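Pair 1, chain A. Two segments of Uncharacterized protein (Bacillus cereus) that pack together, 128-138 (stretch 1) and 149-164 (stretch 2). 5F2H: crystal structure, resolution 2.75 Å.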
# COMPACT_ATOMS: atom_id res chain seq x y z
N LYS A 128 1.00 -7.02 0.56
CA LYS A 128 1.90 -5.88 0.42
C LYS A 128 2.01 -5.40 -1.02
O LYS A 128 2.87 -5.84 -1.80
CB LYS A 128 3.26 -6.10 1.08
CG LYS A 128 3.17 -6.12 2.60
CD LYS A 128 4.52 -6.12 3.30
CE LYS A 128 4.33 -6.03 4.81
NZ LYS A 128 5.61 -5.97 5.55
N LYS A 129 1.12 -4.47 -1.35
CA LYS A 129 1.06 -3.87 -2.68
C LYS A 129 2.29 -3.00 -2.93
O LYS A 129 2.25 -1.79 -2.73
CB LYS A 129 -0.21 -3.02 -2.82
CG LYS A 129 -1.53 -3.78 -2.76
CD LYS A 129 -2.71 -2.85 -3.06
CE LYS A 129 -2.68 -2.32 -4.49
NZ LYS A 129 -3.79 -1.37 -4.79
N GLU A 130 3.37 -3.63 -3.36
CA GLU A 130 4.63 -2.94 -3.65
C GLU A 130 4.58 -2.18 -5.00
O GLU A 130 4.38 -2.78 -6.06
CB GLU A 130 5.77 -3.96 -3.66
CG GLU A 130 5.55 -5.07 -4.68
CD GLU A 130 6.55 -6.20 -4.61
OE1 GLU A 130 6.63 -6.99 -5.59
OE2 GLU A 130 7.24 -6.32 -3.58
N LYS A 131 4.78 -0.86 -4.95
CA LYS A 131 4.76 -0.01 -6.15
C LYS A 131 6.20 0.36 -6.52
O LYS A 131 7.05 0.52 -5.64
CB LYS A 131 3.92 1.25 -5.89
CG LYS A 131 2.49 0.91 -5.46
CD LYS A 131 1.58 2.09 -5.09
CE LYS A 131 1.25 2.99 -6.27
NZ LYS A 131 0.30 4.09 -5.91
N LEU A 132 6.49 0.49 -7.82
CA LEU A 132 7.84 0.82 -8.26
C LEU A 132 7.88 2.04 -9.12
O LEU A 132 6.97 2.29 -9.89
CB LEU A 132 8.46 -0.34 -9.05
CG LEU A 132 9.85 -0.09 -9.65
CD1 LEU A 132 10.89 0.30 -8.60
CD2 LEU A 132 10.34 -1.33 -10.37
N PHE A 133 8.94 2.83 -8.96
CA PHE A 133 9.12 4.02 -9.75
C PHE A 133 10.58 4.04 -10.18
O PHE A 133 11.48 3.96 -9.34
CB PHE A 133 8.84 5.27 -8.95
CG PHE A 133 8.82 6.51 -9.77
CD1 PHE A 133 9.98 6.99 -10.35
CD2 PHE A 133 7.67 7.25 -9.90
CE1 PHE A 133 9.98 8.16 -11.08
CE2 PHE A 133 7.65 8.41 -10.64
CZ PHE A 133 8.80 8.88 -11.22
N ILE A 134 10.84 4.15 -11.47
CA ILE A 134 12.21 4.16 -11.91
C ILE A 134 12.51 5.50 -12.55
O ILE A 134 11.83 5.90 -13.47
CB ILE A 134 12.46 3.08 -12.94
CG1 ILE A 134 11.87 1.77 -12.47
CG2 ILE A 134 13.95 2.96 -13.19
CD1 ILE A 134 12.11 0.62 -13.44
N ALA A 135 13.51 6.19 -12.03
CA ALA A 135 13.89 7.48 -12.57
C ALA A 135 15.21 7.34 -13.29
O ALA A 135 16.12 6.68 -12.77
CB ALA A 135 13.99 8.51 -11.47
N MSE A 136 15.33 8.00 -14.45
CA MSE A 136 16.55 7.96 -15.25
C MSE A 136 17.28 9.27 -15.35
O MSE A 136 16.81 10.22 -15.96
CB MSE A 136 16.24 7.57 -16.70
CG MSE A 136 15.40 6.31 -16.83
SE MSE A 136 16.59 4.79 -16.44
CE MSE A 136 15.41 4.25 -15.00
N HIS A 137 18.48 9.30 -14.81
CA HIS A 137 19.30 10.49 -14.86
C HIS A 137 19.63 10.94 -16.27
O HIS A 137 19.49 10.16 -17.21
CB HIS A 137 20.62 10.23 -14.12
CG HIS A 137 21.52 9.23 -14.79
ND1 HIS A 137 22.49 9.59 -15.70
CD2 HIS A 137 21.63 7.89 -14.64
CE1 HIS A 137 23.17 8.52 -16.07
NE2 HIS A 137 22.66 7.47 -15.45
N GLY A 138 20.08 12.18 -16.39
CA GLY A 138 20.47 12.79 -17.66
C GLY A 138 21.93 12.52 -18.00
O GLY A 138 22.65 11.92 -17.24
N TYR A 149 15.63 15.15 -7.05
CA TYR A 149 14.44 15.57 -7.78
C TYR A 149 13.34 14.53 -7.81
O TYR A 149 12.20 14.86 -8.16
CB TYR A 149 14.81 15.95 -9.22
CG TYR A 149 15.79 17.09 -9.35
CD1 TYR A 149 15.36 18.39 -9.44
CD2 TYR A 149 17.16 16.85 -9.45
CE1 TYR A 149 16.27 19.43 -9.58
CE2 TYR A 149 18.07 17.87 -9.62
CZ TYR A 149 17.63 19.16 -9.66
OH TYR A 149 18.54 20.21 -9.79
N TRP A 150 13.64 13.28 -7.44
CA TRP A 150 12.62 12.22 -7.50
C TRP A 150 12.39 11.56 -6.17
O TRP A 150 11.65 10.59 -6.09
CB TRP A 150 13.07 11.18 -8.54
CG TRP A 150 13.34 11.80 -9.86
CD1 TRP A 150 14.49 12.39 -10.27
CD2 TRP A 150 12.42 11.94 -10.94
NE1 TRP A 150 14.35 12.88 -11.54
CE2 TRP A 150 13.10 12.58 -11.99
CE3 TRP A 150 11.10 11.55 -11.13
CZ2 TRP A 150 12.49 12.88 -13.20
CZ3 TRP A 150 10.50 11.81 -12.34
CH2 TRP A 150 11.19 12.48 -13.35
N LYS A 151 13.03 12.07 -5.14
CA LYS A 151 12.92 11.53 -3.78
C LYS A 151 11.48 11.55 -3.25
O LYS A 151 11.08 10.63 -2.53
CB LYS A 151 13.81 12.35 -2.84
CG LYS A 151 13.97 11.80 -1.44
CD LYS A 151 14.71 12.76 -0.51
CE LYS A 151 16.05 13.21 -1.07
NZ LYS A 151 16.96 12.10 -1.45
N SER A 152 10.72 12.58 -3.63
CA SER A 152 9.33 12.73 -3.16
C SER A 152 8.30 11.70 -3.64
O SER A 152 7.10 11.88 -3.40
CB SER A 152 8.83 14.14 -3.49
OG SER A 152 8.84 14.38 -4.87
N VAL A 153 8.73 10.65 -4.33
CA VAL A 153 7.79 9.61 -4.78
C VAL A 153 7.49 8.63 -3.65
O VAL A 153 6.57 7.84 -3.75
CB VAL A 153 8.32 8.79 -5.99
CG1 VAL A 153 8.50 9.69 -7.20
CG2 VAL A 153 9.61 8.05 -5.65
N LEU A 154 8.30 8.67 -2.60
CA LEU A 154 8.09 7.78 -1.46
C LEU A 154 6.80 8.19 -0.75
O LEU A 154 6.11 7.36 -0.15
CB LEU A 154 9.28 7.85 -0.51
CG LEU A 154 10.66 7.55 -1.08
CD1 LEU A 154 11.71 7.72 0.00
CD2 LEU A 154 10.74 6.15 -1.68
N ASP A 155 6.47 9.47 -0.85
CA ASP A 155 5.27 10.04 -0.25
C ASP A 155 4.00 9.46 -0.88
O ASP A 155 2.90 9.66 -0.37
CB ASP A 155 5.28 11.57 -0.45
CG ASP A 155 6.49 12.24 0.20
OD1 ASP A 155 7.13 11.63 1.08
OD2 ASP A 155 6.78 13.41 -0.15
N GLN A 156 4.16 8.75 -2.01
CA GLN A 156 3.04 8.14 -2.72
C GLN A 156 3.17 6.62 -2.68
O GLN A 156 2.63 5.91 -3.52
CB GLN A 156 2.98 8.65 -4.14
CG GLN A 156 2.97 10.17 -4.22
CD GLN A 156 1.82 10.83 -3.48
OE1 GLN A 156 0.83 10.18 -3.15
NE2 GLN A 156 1.93 12.14 -3.25
N ASP A 157 3.90 6.15 -1.68
CA ASP A 157 4.13 4.74 -1.42
C ASP A 157 4.90 4.02 -2.52
O ASP A 157 4.67 2.84 -2.75
CB ASP A 157 2.77 4.05 -1.21
CG ASP A 157 2.90 2.68 -0.55
OD1 ASP A 157 4.02 2.27 -0.19
OD2 ASP A 157 1.85 2.01 -0.38
N TYR A 158 5.80 4.72 -3.20
CA TYR A 158 6.59 4.11 -4.28
C TYR A 158 8.03 3.84 -3.94
O TYR A 158 8.73 4.71 -3.47
CB TYR A 158 6.62 4.99 -5.55
CG TYR A 158 5.40 4.93 -6.42
CD1 TYR A 158 4.31 5.76 -6.20
CD2 TYR A 158 5.36 4.07 -7.53
CE1 TYR A 158 3.20 5.70 -7.03
CE2 TYR A 158 4.26 4.00 -8.35
CZ TYR A 158 3.18 4.83 -8.10
OH TYR A 158 2.07 4.77 -8.90
N THR A 159 8.48 2.63 -4.24
CA THR A 159 9.87 2.23 -4.03
C THR A 159 10.60 2.90 -5.19
O THR A 159 10.19 2.77 -6.34
CB THR A 159 10.04 0.71 -4.12
OG1 THR A 159 9.30 0.09 -3.06
CG2 THR A 159 11.51 0.30 -4.04
N LEU A 160 11.67 3.61 -4.91
CA LEU A 160 12.40 4.34 -5.96
C LEU A 160 13.67 3.65 -6.38
O LEU A 160 14.58 3.46 -5.59
CB LEU A 160 12.72 5.76 -5.48
CG LEU A 160 13.55 6.71 -6.33
CD1 LEU A 160 12.97 6.92 -7.71
CD2 LEU A 160 13.69 8.05 -5.60
N ALA A 161 13.74 3.33 -7.66
CA ALA A 161 14.90 2.69 -8.22
C ALA A 161 15.59 3.74 -9.07
O ALA A 161 14.95 4.38 -9.90
CB ALA A 161 14.48 1.54 -9.09
N LEU A 162 16.87 3.95 -8.83
CA LEU A 162 17.64 4.91 -9.61
C LEU A 162 18.77 4.15 -10.29
O LEU A 162 19.74 3.80 -9.64
CB LEU A 162 18.19 6.04 -8.73
CG LEU A 162 17.17 6.92 -8.00
CD1 LEU A 162 17.87 7.97 -7.14
CD2 LEU A 162 16.23 7.61 -8.97
N PRO A 163 18.63 3.88 -11.60
CA PRO A 163 19.67 3.16 -12.32
C PRO A 163 20.76 4.09 -12.79
O PRO A 163 20.51 5.25 -13.02
CB PRO A 163 18.93 2.57 -13.53
CG PRO A 163 17.48 2.68 -13.20
CD PRO A 163 17.39 3.93 -12.38
N GLN A 164 21.98 3.58 -12.90
CA GLN A 164 23.10 4.37 -13.36
C GLN A 164 23.69 3.66 -14.58
O GLN A 164 23.95 2.43 -14.55
CB GLN A 164 24.15 4.50 -12.27
CG GLN A 164 25.19 5.56 -12.54
CD GLN A 164 26.20 5.66 -11.40
OE1 GLN A 164 26.23 6.64 -10.66
NE2 GLN A 164 26.92 4.59 -11.17
O HOH W 1 18.91 7.27 -12.53

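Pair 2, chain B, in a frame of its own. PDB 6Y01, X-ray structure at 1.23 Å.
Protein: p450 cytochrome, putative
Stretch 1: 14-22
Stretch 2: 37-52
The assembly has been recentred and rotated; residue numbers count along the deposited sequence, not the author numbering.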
# COMPACT_ATOMS: atom_id res chain seq x y z
N ARG B 14 -7.87 24.10 3.94
CA ARG B 14 -6.68 23.71 3.16
C ARG B 14 -6.83 24.29 1.76
O ARG B 14 -7.95 24.42 1.25
CB ARG B 14 -6.52 22.19 3.10
CG ARG B 14 -6.27 21.54 4.45
CD ARG B 14 -6.00 20.03 4.31
NE ARG B 14 -7.11 19.37 3.62
CZ ARG B 14 -8.26 19.10 4.18
NH1 ARG B 14 -8.49 19.37 5.45
NH2 ARG B 14 -9.19 18.52 3.47
N LYS B 15 -5.69 24.59 1.15
CA LYS B 15 -5.67 24.97 -0.26
C LYS B 15 -6.12 23.80 -1.13
O LYS B 15 -5.83 22.64 -0.82
CB LYS B 15 -4.28 25.43 -0.68
CG LYS B 15 -3.81 26.70 0.05
CD LYS B 15 -4.59 27.94 -0.31
N PRO B 16 -6.82 24.08 -2.23
CA PRO B 16 -7.07 23.06 -3.24
C PRO B 16 -5.78 22.37 -3.67
O PRO B 16 -4.76 23.06 -3.90
CB PRO B 16 -7.69 23.82 -4.41
CG PRO B 16 -8.33 25.03 -3.72
CD PRO B 16 -7.36 25.38 -2.62
N ILE B 17 -5.82 21.05 -3.81
CA ILE B 17 -4.73 20.24 -4.36
C ILE B 17 -5.17 19.70 -5.71
O ILE B 17 -6.22 19.06 -5.82
CB ILE B 17 -4.34 19.04 -3.50
CG1 ILE B 17 -3.80 19.47 -2.16
CG2 ILE B 17 -3.32 18.19 -4.23
CD1 ILE B 17 -3.31 18.27 -1.31
N ILE B 18 -4.44 20.06 -6.75
CA ILE B 18 -4.75 19.65 -8.13
C ILE B 18 -3.71 18.64 -8.54
O ILE B 18 -2.48 18.96 -8.54
CB ILE B 18 -4.76 20.85 -9.09
CG1 ILE B 18 -5.63 21.98 -8.55
CG2 ILE B 18 -5.20 20.42 -10.47
CD1 ILE B 18 -7.02 21.65 -8.19
N GLY B 19 -4.16 17.42 -8.86
CA GLY B 19 -3.26 16.39 -9.33
C GLY B 19 -3.11 16.47 -10.82
O GLY B 19 -4.09 16.47 -11.51
N VAL B 20 -1.89 16.56 -11.30
CA VAL B 20 -1.60 16.57 -12.74
C VAL B 20 -0.87 15.28 -13.06
O VAL B 20 0.24 15.06 -12.57
CB VAL B 20 -0.84 17.81 -13.23
CG1 VAL B 20 -0.52 17.67 -14.70
CG2 VAL B 20 -1.65 19.05 -12.93
N MET B 21 -1.52 14.45 -13.87
CA MET B 21 -1.01 13.16 -14.29
C MET B 21 -0.72 13.27 -15.79
O MET B 21 -1.37 14.03 -16.51
CB MET B 21 -2.09 12.03 -14.07
CG MET B 21 -2.67 11.96 -12.68
SD MET B 21 -1.50 11.41 -11.35
CE MET B 21 -1.53 12.86 -10.29
N GLY B 22 0.22 12.49 -16.29
CA GLY B 22 0.41 12.37 -17.73
C GLY B 22 1.66 11.57 -18.04
O GLY B 22 2.42 11.20 -17.14
N GLN B 37 2.31 25.01 -18.65
CA GLN B 37 1.31 26.09 -18.49
C GLN B 37 0.37 25.78 -17.33
O GLN B 37 0.07 26.68 -16.52
CB GLN B 37 0.53 26.38 -19.78
CG GLN B 37 1.41 26.94 -20.88
CD GLN B 37 0.61 27.22 -22.13
OE1 GLN B 37 -0.55 26.81 -22.24
NE2 GLN B 37 1.21 27.91 -23.09
N LEU B 38 -0.12 24.54 -17.25
CA LEU B 38 -0.98 24.14 -16.11
C LEU B 38 -0.29 24.37 -14.80
O LEU B 38 -0.94 24.87 -13.87
CB LEU B 38 -1.36 22.65 -16.20
CG LEU B 38 -2.53 22.30 -17.08
CD1 LEU B 38 -2.65 20.77 -17.11
CD2 LEU B 38 -3.80 22.93 -16.53
N GLY B 39 0.97 23.96 -14.69
CA GLY B 39 1.67 24.14 -13.41
C GLY B 39 1.69 25.60 -12.99
O GLY B 39 1.42 25.94 -11.85
N GLN B 40 2.05 26.47 -13.94
CA GLN B 40 2.07 27.92 -13.69
C GLN B 40 0.68 28.39 -13.26
O GLN B 40 0.54 29.10 -12.27
CB GLN B 40 2.50 28.70 -14.94
CG GLN B 40 3.93 28.48 -15.31
CD GLN B 40 4.31 29.21 -16.58
OE1 GLN B 40 4.60 30.40 -16.51
NE2 GLN B 40 4.35 28.46 -17.68
N LEU B 41 -0.37 28.00 -13.99
CA LEU B 41 -1.73 28.52 -13.72
C LEU B 41 -2.25 28.01 -12.36
O LEU B 41 -2.93 28.74 -11.65
CB LEU B 41 -2.70 28.14 -14.84
CG LEU B 41 -2.40 28.72 -16.21
CD1 LEU B 41 -3.32 28.12 -17.24
CD2 LEU B 41 -2.51 30.24 -16.21
N ILE B 42 -1.95 26.76 -12.02
CA ILE B 42 -2.36 26.21 -10.70
C ILE B 42 -1.69 27.04 -9.59
O ILE B 42 -2.33 27.48 -8.64
CB ILE B 42 -1.99 24.71 -10.65
CG1 ILE B 42 -2.92 23.93 -11.59
CG2 ILE B 42 -2.01 24.18 -9.23
CD1 ILE B 42 -2.40 22.54 -11.88
N ALA B 43 -0.39 27.27 -9.73
CA ALA B 43 0.36 28.04 -8.72
C ALA B 43 -0.17 29.48 -8.66
O ALA B 43 -0.26 30.01 -7.55
CB ALA B 43 1.82 27.99 -9.05
N LEU B 44 -0.54 30.05 -9.80
CA LEU B 44 -0.96 31.48 -9.77
C LEU B 44 -2.32 31.62 -9.07
O LEU B 44 -2.63 32.70 -8.57
CB LEU B 44 -1.03 32.04 -11.19
CG LEU B 44 0.34 32.27 -11.83
CD1 LEU B 44 0.19 32.52 -13.32
CD2 LEU B 44 1.10 33.42 -11.15
N GLU B 45 -3.09 30.55 -8.98
CA GLU B 45 -4.36 30.56 -8.22
C GLU B 45 -4.12 30.38 -6.71
O GLU B 45 -5.10 30.45 -5.93
CB GLU B 45 -5.28 29.43 -8.72
CG GLU B 45 -5.77 29.62 -10.12
CD GLU B 45 -6.64 30.85 -10.32
OE1 GLU B 45 -7.30 31.31 -9.33
OE2 GLU B 45 -6.65 31.37 -11.45
N GLY B 46 -2.89 30.08 -6.31
CA GLY B 46 -2.60 29.75 -4.90
C GLY B 46 -2.93 28.32 -4.56
O GLY B 46 -3.05 27.99 -3.39
N TRP B 47 -3.08 27.48 -5.57
CA TRP B 47 -3.39 26.04 -5.39
C TRP B 47 -2.11 25.25 -5.26
O TRP B 47 -1.05 25.70 -5.70
CB TRP B 47 -4.25 25.56 -6.54
CG TRP B 47 -5.55 26.26 -6.68
CD1 TRP B 47 -6.20 27.04 -5.77
CD2 TRP B 47 -6.38 26.26 -7.84
NE1 TRP B 47 -7.39 27.50 -6.28
CE2 TRP B 47 -7.51 27.03 -7.56
CE3 TRP B 47 -6.25 25.67 -9.11
CZ2 TRP B 47 -8.51 27.28 -8.49
CZ3 TRP B 47 -7.23 25.94 -10.04
CH2 TRP B 47 -8.35 26.71 -9.72
N VAL B 48 -2.22 24.05 -4.70
CA VAL B 48 -1.09 23.15 -4.55
C VAL B 48 -1.08 22.19 -5.74
O VAL B 48 -2.19 21.66 -6.10
CB VAL B 48 -1.17 22.43 -3.22
CG1 VAL B 48 -0.06 21.41 -3.07
CG2 VAL B 48 -1.15 23.44 -2.08
N LEU B 49 0.08 21.90 -6.29
CA LEU B 49 0.22 20.92 -7.37
C LEU B 49 0.70 19.62 -6.78
O LEU B 49 1.65 19.59 -6.02
CB LEU B 49 1.26 21.38 -8.39
CG LEU B 49 1.59 20.36 -9.47
CD1 LEU B 49 0.45 20.19 -10.41
CD2 LEU B 49 2.81 20.79 -10.24
N LEU B 50 -0.02 18.54 -7.15
CA LEU B 50 0.39 17.16 -6.79
C LEU B 50 0.69 16.39 -8.05
O LEU B 50 -0.08 16.44 -9.01
CB LEU B 50 -0.69 16.48 -5.94
CG LEU B 50 -0.31 15.08 -5.47
CD1 LEU B 50 -1.14 14.69 -4.26
CD2 LEU B 50 -0.71 14.03 -6.54
N THR B 51 1.81 15.70 -8.07
CA THR B 51 2.14 14.75 -9.16
C THR B 51 2.72 13.48 -8.57
O THR B 51 2.99 13.40 -7.36
CB THR B 51 3.18 15.37 -10.12
OG1 THR B 51 4.50 15.27 -9.56
CG2 THR B 51 2.87 16.77 -10.61
N GLY B 52 2.93 12.51 -9.43
CA GLY B 52 3.62 11.28 -9.05
C GLY B 52 5.13 11.44 -8.95
O GLY B 52 5.86 10.46 -8.78

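A parallel strand pair fixes the backbone far more tightly than it fixes the side chains, and these two contacts illustrate the principle. In each, a helical segment leads through a tight turn into a strand that lies parallel to the strand of the first stretch; 14 central residues superpose with an RMSD of 0.7 Å. The strands cross at -31° in pair 1 and -35° in pair 2, and the same ladder joins them. In pair 1, T159(A) N donates to K131(A) O (2.9 Å), F133(A) N to T159(A) O (2.9 Å), A161(A) N to F133(A) O (2.9 Å) and A135(A) N to A161(A) O (3.1 Å). The matching bonds of pair 2 begin with V48(B) N to P16(B) O (2.8 Å) and end with V20(B) N to L50(B) O (2.9 Å).

The turn ahead of the second strand has positive phi in both, at D157(A) and at its match G46(B), where a Schellman motif ends the helix. Next comes an aromatic residue, Y158(A) or W47(B), whose ring receives the first strand. K131(A) lays its aliphatic chain over the tyrosine face, with CB 3.9 Å from the ring centroid of Y158(A); P16(B) does the same with a compact ring, its CB 4.0 Å from the centroid of the five-membered ring of W47(B).

F133(A) and I18(B) match in backbone and differ in bulk. The phenylalanine ring takes V153(A) over one face, CG1 lying 3.7 Å from F133(A) CD2, and reaches W150(A), with F133(A) CZ 3.5 Å from W150(A) CE3. The smaller I18(B) meets I42(B), the match of V153(A), with I18(B) CG2 3.8 Å from I42(B) CD1.

At the next inward position the sizes reverse. A135(A) is small, and its CB sits over the W150(A) indole, 3.7 Å from CG. V20(B) is larger and touches aliphatic neighbours: its CG2 lies 3.7 Å from I42(B) CD1 and 3.5 Å from L49(B) CD1. L49(B) matches L160(A), whose CD1 lies 4.0 Å from F133(A) CD1.

On the face carrying L132(A) and T159(A), bulk is exchanged across the strands. I134(A) faces the small A161(A), CG1 to CB 4.3 Å, whereas G19(B) matches I134(A) and L50(B) matches A161(A). The leucine fills space beside its neighbours, its CB 3.6 Å from I17(B) CG2 and its CD2 4.0 Å from M21(B) CE. One ladder thus accommodates two distributions of bulk.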